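Local coordinates for protein nitroalkane oxidase (Podospora anserina, PDB 3MKH) that oxidises nitroalkanes, preferring longer ones, to aldehydes or ketones with FAD and molecular oxygen, releasing nitrite and hydrogen peroxide, at residues L410-L413 / M414-P417; G343-D346 / A347-L351; V275-G278 / A279-V282. All coordinates share one frame; numbering follows the deposited sequence.

Interaction 1: L410-L413 / M414-P417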
loop_
_atom_site.group_PDB
_atom_site.type_symbol
_atom_site.label_atom_id
_atom_site.label_comp_id
_atom_site.label_asym_id
_atom_site.label_seq_id
_atom_site.Cartn_x
_atom_site.Cartn_y
_atom_site.Cartn_z
ATOM N N LEU A 410 3.816 -4.088 -20.929
ATOM C CA LEU A 410 5.069 -3.814 -20.224
ATOM C C LEU A 410 5.926 -5.087 -20.123
ATOM O O LEU A 410 7.133 -5.063 -20.355
ATOM C CB LEU A 410 4.774 -3.239 -18.838
ATOM C CG LEU A 410 4.183 -1.827 -18.882
ATOM C CD1 LEU A 410 3.660 -1.378 -17.504
ATOM C CD2 LEU A 410 5.216 -0.831 -19.426
ATOM N N GLN A 411 5.288 -6.202 -19.793
ATOM C CA GLN A 411 5.984 -7.491 -19.728
ATOM C C GLN A 411 6.642 -7.890 -21.064
ATOM O O GLN A 411 7.801 -8.303 -21.086
ATOM C CB GLN A 411 5.018 -8.576 -19.237
ATOM C CG GLN A 411 5.579 -9.996 -19.194
ATOM C CD GLN A 411 4.570 -11.012 -18.655
ATOM O OE1 GLN A 411 4.953 -12.096 -18.208
ATOM N NE2 GLN A 411 3.279 -10.670 -18.705
ATOM N N GLN A 412 5.913 -7.766 -22.173
ATOM C CA GLN A 412 6.481 -8.080 -23.490
ATOM C C GLN A 412 7.633 -7.152 -23.890
ATOM O O GLN A 412 8.590 -7.585 -24.534
ATOM C CB GLN A 412 5.397 -8.082 -24.570
ATOM C CG GLN A 412 4.356 -9.170 -24.343
ATOM C CD GLN A 412 4.981 -10.563 -24.256
ATOM O OE1 GLN A 412 5.890 -10.899 -25.025
ATOM N NE2 GLN A 412 4.490 -11.381 -23.320
ATOM N N LEU A 413 7.543 -5.883 -23.509
ATOM C CA LEU A 413 8.637 -4.940 -23.759
ATOM C C LEU A 413 9.922 -5.373 -23.055
ATOM O O LEU A 413 10.977 -5.456 -23.685
ATOM C CB LEU A 413 8.251 -3.523 -23.334
ATOM C CG LEU A 413 7.203 -2.867 -24.240
ATOM C CD1 LEU A 413 6.635 -1.560 -23.637
ATOM C CD2 LEU A 413 7.794 -2.623 -25.630
ATOM N N MET A 414 9.833 -5.639 -21.754
ATOM C CA MET A 414 10.998 -6.044 -20.964
ATOM C C MET A 414 11.611 -7.352 -21.492
ATOM O O MET A 414 12.816 -7.570 -21.384
ATOM C CB MET A 414 10.632 -6.186 -19.477
ATOM C CG MET A 414 10.293 -4.873 -18.765
ATOM S SD MET A 414 10.094 -5.058 -16.969
ATOM C CE MET A 414 8.625 -6.098 -16.930
ATOM N N LEU A 415 10.780 -8.206 -22.084
ATOM C CA LEU A 415 11.234 -9.489 -22.616
ATOM C C LEU A 415 12.085 -9.392 -23.875
ATOM O O LEU A 415 12.845 -10.309 -24.181
ATOM C CB LEU A 415 10.033 -10.405 -22.888
ATOM C CG LEU A 415 9.531 -11.286 -21.745
ATOM C CD1 LEU A 415 8.088 -11.757 -22.006
ATOM C CD2 LEU A 415 10.454 -12.469 -21.523
ATOM N N LYS A 416 11.947 -8.304 -24.626
ATOM C CA LYS A 416 12.715 -8.154 -25.853
ATOM C C LYS A 416 14.200 -8.033 -25.543
ATOM O O LYS A 416 14.582 -7.358 -24.590
ATOM C CB LYS A 416 12.269 -6.921 -26.655
ATOM C CG LYS A 416 10.856 -7.007 -27.227
ATOM C CD LYS A 416 10.630 -5.917 -28.259
ATOM C CE LYS A 416 9.211 -5.964 -28.802
ATOM N NZ LYS A 416 9.099 -5.182 -30.076
ATOM N N PRO A 417 15.041 -8.702 -26.350
ATOM C CA PRO A 417 16.498 -8.585 -26.246
ATOM C C PRO A 417 16.945 -7.138 -26.419
ATOM O O PRO A 417 17.975 -6.747 -25.878
ATOM C CB PRO A 417 16.995 -9.439 -27.420
ATOM C CG PRO A 417 15.954 -10.471 -27.585
ATOM C CD PRO A 417 14.644 -9.752 -27.308
#
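Leu415 CD1 meets the Gln412 side-chain amide obliquely, off its plane and displaced to one side, nearly equidistant from its two ends: OE1 and NE2 are each 3.8 Å from this methyl. The pair sits near the C-terminal end of helix 402-415, in the C-terminal helical part of an acyl-CoA dehydrogenase fold. A bend at chi2 (-56°) of Gln412 carries the amide toward that methyl, and Gln411 runs alongside Leu415, the two pointing the same way.

The backbone illustrates how a helix runs out. Met414 N bonds to Leu410 O at 3.1 Å in an almost straight i to i+4 bond (N-H...O 171°). Two residues on, Lys416 N instead uses Leu413 O at 3.2 Å, an i to i+3 bond, while its bond to Gln412 O is weak. The Met414 carbonyl, in the last turn, accepts a hydrogen bond from Lys297 of the second subunit, and Leu308 of that subunit packs on Leu415. Lys416 turns its amine to a salt bridge with Asp346.

Met414 folds back along the helix: CG passes 3.5 Å from Leu410 O, and its bend at chi3 (-66°) places CE 4.1 Å from Gln411 CA.

Interaction 2: G343-D346 / A347-L351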
loop_
_atom_site.group_PDB
_atom_site.type_symbol
_atom_site.label_atom_id
_atom_site.label_comp_id
_atom_site.label_asym_id
_atom_site.label_seq_id
_atom_site.Cartn_x
_atom_site.Cartn_y
_atom_site.Cartn_z
ATOM N N GLY A 343 15.194 7.441 -27.471
ATOM C CA GLY A 343 14.820 6.042 -27.437
ATOM C C GLY A 343 13.995 5.561 -28.620
ATOM O O GLY A 343 13.443 6.360 -29.381
ATOM N N ASP A 344 13.981 4.237 -28.768
ATOM C CA ASP A 344 13.096 3.450 -29.634
ATOM C C ASP A 344 11.632 3.807 -29.475
ATOM O O ASP A 344 11.253 4.372 -28.465
ATOM C CB ASP A 344 13.196 1.983 -29.182
ATOM C CG ASP A 344 13.861 1.118 -30.195
ATOM O OD1 ASP A 344 14.096 1.624 -31.311
ATOM O OD2 ASP A 344 14.132 -0.064 -29.892
ATOM N N TYR A 345 10.802 3.411 -30.434
ATOM C CA TYR A 345 9.366 3.464 -30.198
ATOM C C TYR A 345 8.992 2.582 -29.002
ATOM O O TYR A 345 8.133 2.959 -28.194
ATOM C CB TYR A 345 8.530 3.079 -31.432
ATOM C CG TYR A 345 7.046 3.224 -31.126
ATOM C CD1 TYR A 345 6.478 4.481 -30.964
ATOM C CD2 TYR A 345 6.236 2.112 -30.926
ATOM C CE1 TYR A 345 5.133 4.636 -30.648
ATOM C CE2 TYR A 345 4.881 2.257 -30.613
ATOM C CZ TYR A 345 4.339 3.526 -30.479
ATOM O OH TYR A 345 3.008 3.699 -30.159
ATOM N N ASP A 346 9.631 1.414 -28.896
ATOM C CA ASP A 346 9.453 0.525 -27.749
ATOM C C ASP A 346 9.786 1.219 -26.428
ATOM O O ASP A 346 9.107 1.017 -25.432
ATOM C CB ASP A 346 10.348 -0.718 -27.861
ATOM C CG ASP A 346 9.819 -1.748 -28.836
ATOM O OD1 ASP A 346 8.607 -1.710 -29.163
ATOM O OD2 ASP A 346 10.629 -2.605 -29.271
ATOM N N ALA A 347 10.861 1.999 -26.405
ATOM C CA ALA A 347 11.222 2.734 -25.190
ATOM C C ALA A 347 10.223 3.844 -24.875
ATOM O O ALA A 347 9.870 4.068 -23.711
ATOM C CB ALA A 347 12.618 3.308 -25.302
ATOM N N ARG A 348 9.778 4.551 -25.908
ATOM C CA ARG A 348 8.847 5.661 -25.709
ATOM C C ARG A 348 7.524 5.124 -25.189
ATOM O O ARG A 348 6.900 5.674 -24.273
ATOM C CB ARG A 348 8.620 6.368 -27.036
ATOM C CG ARG A 348 9.887 7.000 -27.622
ATOM C CD ARG A 348 9.597 7.544 -29.022
ATOM N NE ARG A 348 10.781 8.087 -29.670
ATOM C CZ ARG A 348 10.743 9.067 -30.570
ATOM N NH1 ARG A 348 9.575 9.608 -30.906
ATOM N NH2 ARG A 348 11.869 9.515 -31.129
ATOM N N ARG A 349 7.115 4.041 -25.821
ATOM C CA ARG A 349 5.886 3.337 -25.535
ATOM C C ARG A 349 5.804 2.926 -24.071
ATOM O O ARG A 349 4.746 3.019 -23.445
ATOM C CB ARG A 349 5.893 2.099 -26.421
ATOM C CG ARG A 349 4.802 1.163 -26.195
ATOM C CD ARG A 349 4.514 0.444 -27.477
ATOM N NE ARG A 349 3.213 -0.148 -27.312
ATOM C CZ ARG A 349 3.029 -1.403 -26.960
ATOM N NH1 ARG A 349 4.079 -2.201 -26.790
ATOM N NH2 ARG A 349 1.796 -1.857 -26.809
ATOM N N GLU A 350 6.922 2.455 -23.524
ATOM C CA GLU A 350 6.953 2.056 -22.119
ATOM C C GLU A 350 6.531 3.184 -21.172
ATOM O O GLU A 350 5.866 2.937 -20.160
ATOM C CB GLU A 350 8.346 1.540 -21.701
ATOM C CG GLU A 350 8.300 0.808 -20.350
ATOM C CD GLU A 350 9.672 0.610 -19.699
ATOM O OE1 GLU A 350 10.525 1.516 -19.800
ATOM O OE2 GLU A 350 9.886 -0.453 -19.065
ATOM N N LEU A 351 6.930 4.416 -21.489
ATOM C CA LEU A 351 6.572 5.555 -20.645
ATOM C C LEU A 351 5.085 5.895 -20.741
ATOM O O LEU A 351 4.476 6.271 -19.746
ATOM C CB LEU A 351 7.414 6.786 -20.992
ATOM C CG LEU A 351 8.921 6.664 -20.708
ATOM C CD1 LEU A 351 9.615 8.013 -20.930
ATOM C CD2 LEU A 351 9.186 6.145 -19.301
HETATM O O HOH W 1 14.571 8.909 -30.426
HETATM O O HOH W 2 6.185 -2.634 -28.719
#
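The N-terminal turn of helix 345-374, with Asp344 at the N-cap position, is where Arg348 reaches back to Gly343. Asp344 makes no capping bond with its side chain; the arginine works on the backbone just ahead of the helix instead. Arg348 NE donates to Gly343 O at 3.2 Å (161°), with the oxygen at the guanidinium edge and NE above the carbonyl plane. Water 1 gives that oxygen a second bond and accepts from Arg348 NH2 at 2.9 Å, also in the guanidinium plane. With CG beside its own backbone N (chi1 -63°) and the rest of the chain extended, Arg348 runs past Asp344 O, which lies 3.1 Å from CG. NH1 bonds to Met338 O of helix 311-340. With an alanine here, Gly343 O would probably be left without its direct side-chain donor, and Met338 O without its bond from the guanidinium. At Gly343 itself, any CB would clash with Ala347 CB.

On another side of the turn, Arg349 CB lies over one face of the Tyr345 ring, and Tyr345 CE2 meets Arg349 CD at 3.6 Å. The side chains cross, the ring and guanidinium planes only 19° apart, and Asp271 receives both Tyr345 OH and Arg349 NE, while NH2 bonds to His409. Asp346 OD2 forms a salt bridge with Lys416 NZ, and water 2 links Asp346 OD1, at 2.6 Å, weakly to Arg349 NH1.

Interaction 3: V275-G278 / A279-V282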
loop_
_atom_site.group_PDB
_atom_site.type_symbol
_atom_site.label_atom_id
_atom_site.label_comp_id
_atom_site.label_asym_id
_atom_site.label_seq_id
_atom_site.Cartn_x
_atom_site.Cartn_y
_atom_site.Cartn_z
ATOM N N VAL A 275 -1.291 8.044 -22.572
ATOM C CA VAL A 275 -0.757 9.306 -22.055
ATOM C C VAL A 275 -1.903 10.179 -21.555
ATOM O O VAL A 275 -1.827 10.784 -20.486
ATOM C CB VAL A 275 0.058 10.073 -23.140
ATOM C CG1 VAL A 275 0.516 11.451 -22.628
ATOM C CG2 VAL A 275 1.264 9.242 -23.607
ATOM N N LEU A 276 -2.979 10.225 -22.333
ATOM C CA LEU A 276 -4.107 11.096 -22.022
ATOM C C LEU A 276 -4.906 10.570 -20.829
ATOM O O LEU A 276 -5.498 11.347 -20.096
ATOM C CB LEU A 276 -4.999 11.289 -23.248
ATOM C CG LEU A 276 -4.657 12.494 -24.148
ATOM C CD1 LEU A 276 -3.236 13.023 -23.977
ATOM C CD2 LEU A 276 -4.997 12.244 -25.598
ATOM N N VAL A 277 -4.904 9.254 -20.637
ATOM C CA VAL A 277 -5.463 8.662 -19.422
ATOM C C VAL A 277 -4.663 9.096 -18.187
ATOM O O VAL A 277 -5.231 9.324 -17.106
ATOM C CB VAL A 277 -5.558 7.112 -19.505
ATOM C CG1 VAL A 277 -5.862 6.510 -18.119
ATOM C CG2 VAL A 277 -6.646 6.711 -20.511
ATOM N N GLY A 278 -3.349 9.224 -18.353
ATOM C CA GLY A 278 -2.513 9.799 -17.310
ATOM C C GLY A 278 -3.070 11.162 -16.931
ATOM O O GLY A 278 -3.336 11.469 -15.758
ATOM N N ALA A 279 -3.325 11.969 -17.951
ATOM C CA ALA A 279 -3.810 13.313 -17.715
ATOM C C ALA A 279 -5.214 13.326 -17.095
ATOM O O ALA A 279 -5.524 14.210 -16.288
ATOM C CB ALA A 279 -3.751 14.143 -18.987
ATOM N N MET A 280 -6.060 12.359 -17.452
ATOM C CA MET A 280 -7.386 12.257 -16.800
ATOM C C MET A 280 -7.216 11.983 -15.315
ATOM O O MET A 280 -7.947 12.525 -14.468
ATOM C CB MET A 280 -8.227 11.130 -17.407
ATOM C CG MET A 280 -8.483 11.266 -18.890
ATOM S SD MET A 280 -9.407 9.839 -19.507
ATOM C CE MET A 280 -9.737 10.404 -21.163
ATOM N N GLY A 281 -6.279 11.098 -15.009
ATOM C CA GLY A 281 -5.926 10.807 -13.630
ATOM C C GLY A 281 -5.507 12.056 -12.865
ATOM O O GLY A 281 -5.994 12.311 -11.753
ATOM N N VAL A 282 -4.600 12.833 -13.456
ATOM C CA VAL A 282 -4.138 14.074 -12.839
ATOM C C VAL A 282 -5.297 15.026 -12.579
ATOM O O VAL A 282 -5.372 15.658 -11.523
ATOM C CB VAL A 282 -3.076 14.804 -13.716
ATOM C CG1 VAL A 282 -2.641 16.118 -13.057
ATOM C CG2 VAL A 282 -1.872 13.893 -13.986
#
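Met280 lies against the backbone of Leu276 and Val277 in the middle of helix 262-298, a long helix of the helical C-terminal domain of this acyl-CoA dehydrogenase family member. It shows how a short length of helix can be dense along its backbone and looser among its side chains. Four successive i to i+4 bonds run through it, and the one from Gly281 N to Val277 O, 2.9 Å long, is fairly straight at 165°.

The tight part is where side chains rest on carbonyl groups. Met280 CG is 3.2 Å from Leu276 O, placed there by a first torsion that sets CG beside its own backbone N (chi1 -59°). Gly278 belongs to the same dense region: a CB on it would come within 3.0 Å of Val275 O. A CB on Gly281 would likewise be tight against Gly278 O.

The contacts between side chains are looser. Val277 CG2 and Met280 SD, 4.3 Å apart, meet as apolar groups, and both residues then turn to the loop holding Phe398. Val277 also touches Asp399, inferred to be the proton acceptor, so this face of the helix forms part of the surroundings of the active site. Met280 stays extended beyond CG and packs on Val82 and Tyr86 of helix 75-88. Looser still is Leu276, the one partly exposed residue of this length: its side chain comes no nearer than 5.1 Å to residues 279-282 and leans on Ser78.

Val275 and Val282 pack on helix 311-340. Val282 meets one oxygen twice, by a bond and by a contact: its N donates to Gly278 O at 3.0 Å, and its CG2 methyl lies 3.3 Å from the same Gly278 O.

How the interactions relate
All three contacts lie within the C-terminal acyl-CoA dehydrogenase domain, and along the chain they come in the order interaction 3, interaction 2, interaction 1, each on its own helix: 262-298, 345-374 and 402-415. Interactions 1 and 2 have centres 11 Å apart and touch, the start of one helix lying against the end of another: Leu410 CD2 packs 3.6 Å from Glu350 CG. Both also reach the second subunit, consistent with a place at a subunit interface of the homotetramer. Interaction 3 sits deeper, its centre 18 Å from that of interaction 2 and 24 Å from that of interaction 1, touching neither, beside the active-site loop and with no other chain touching it.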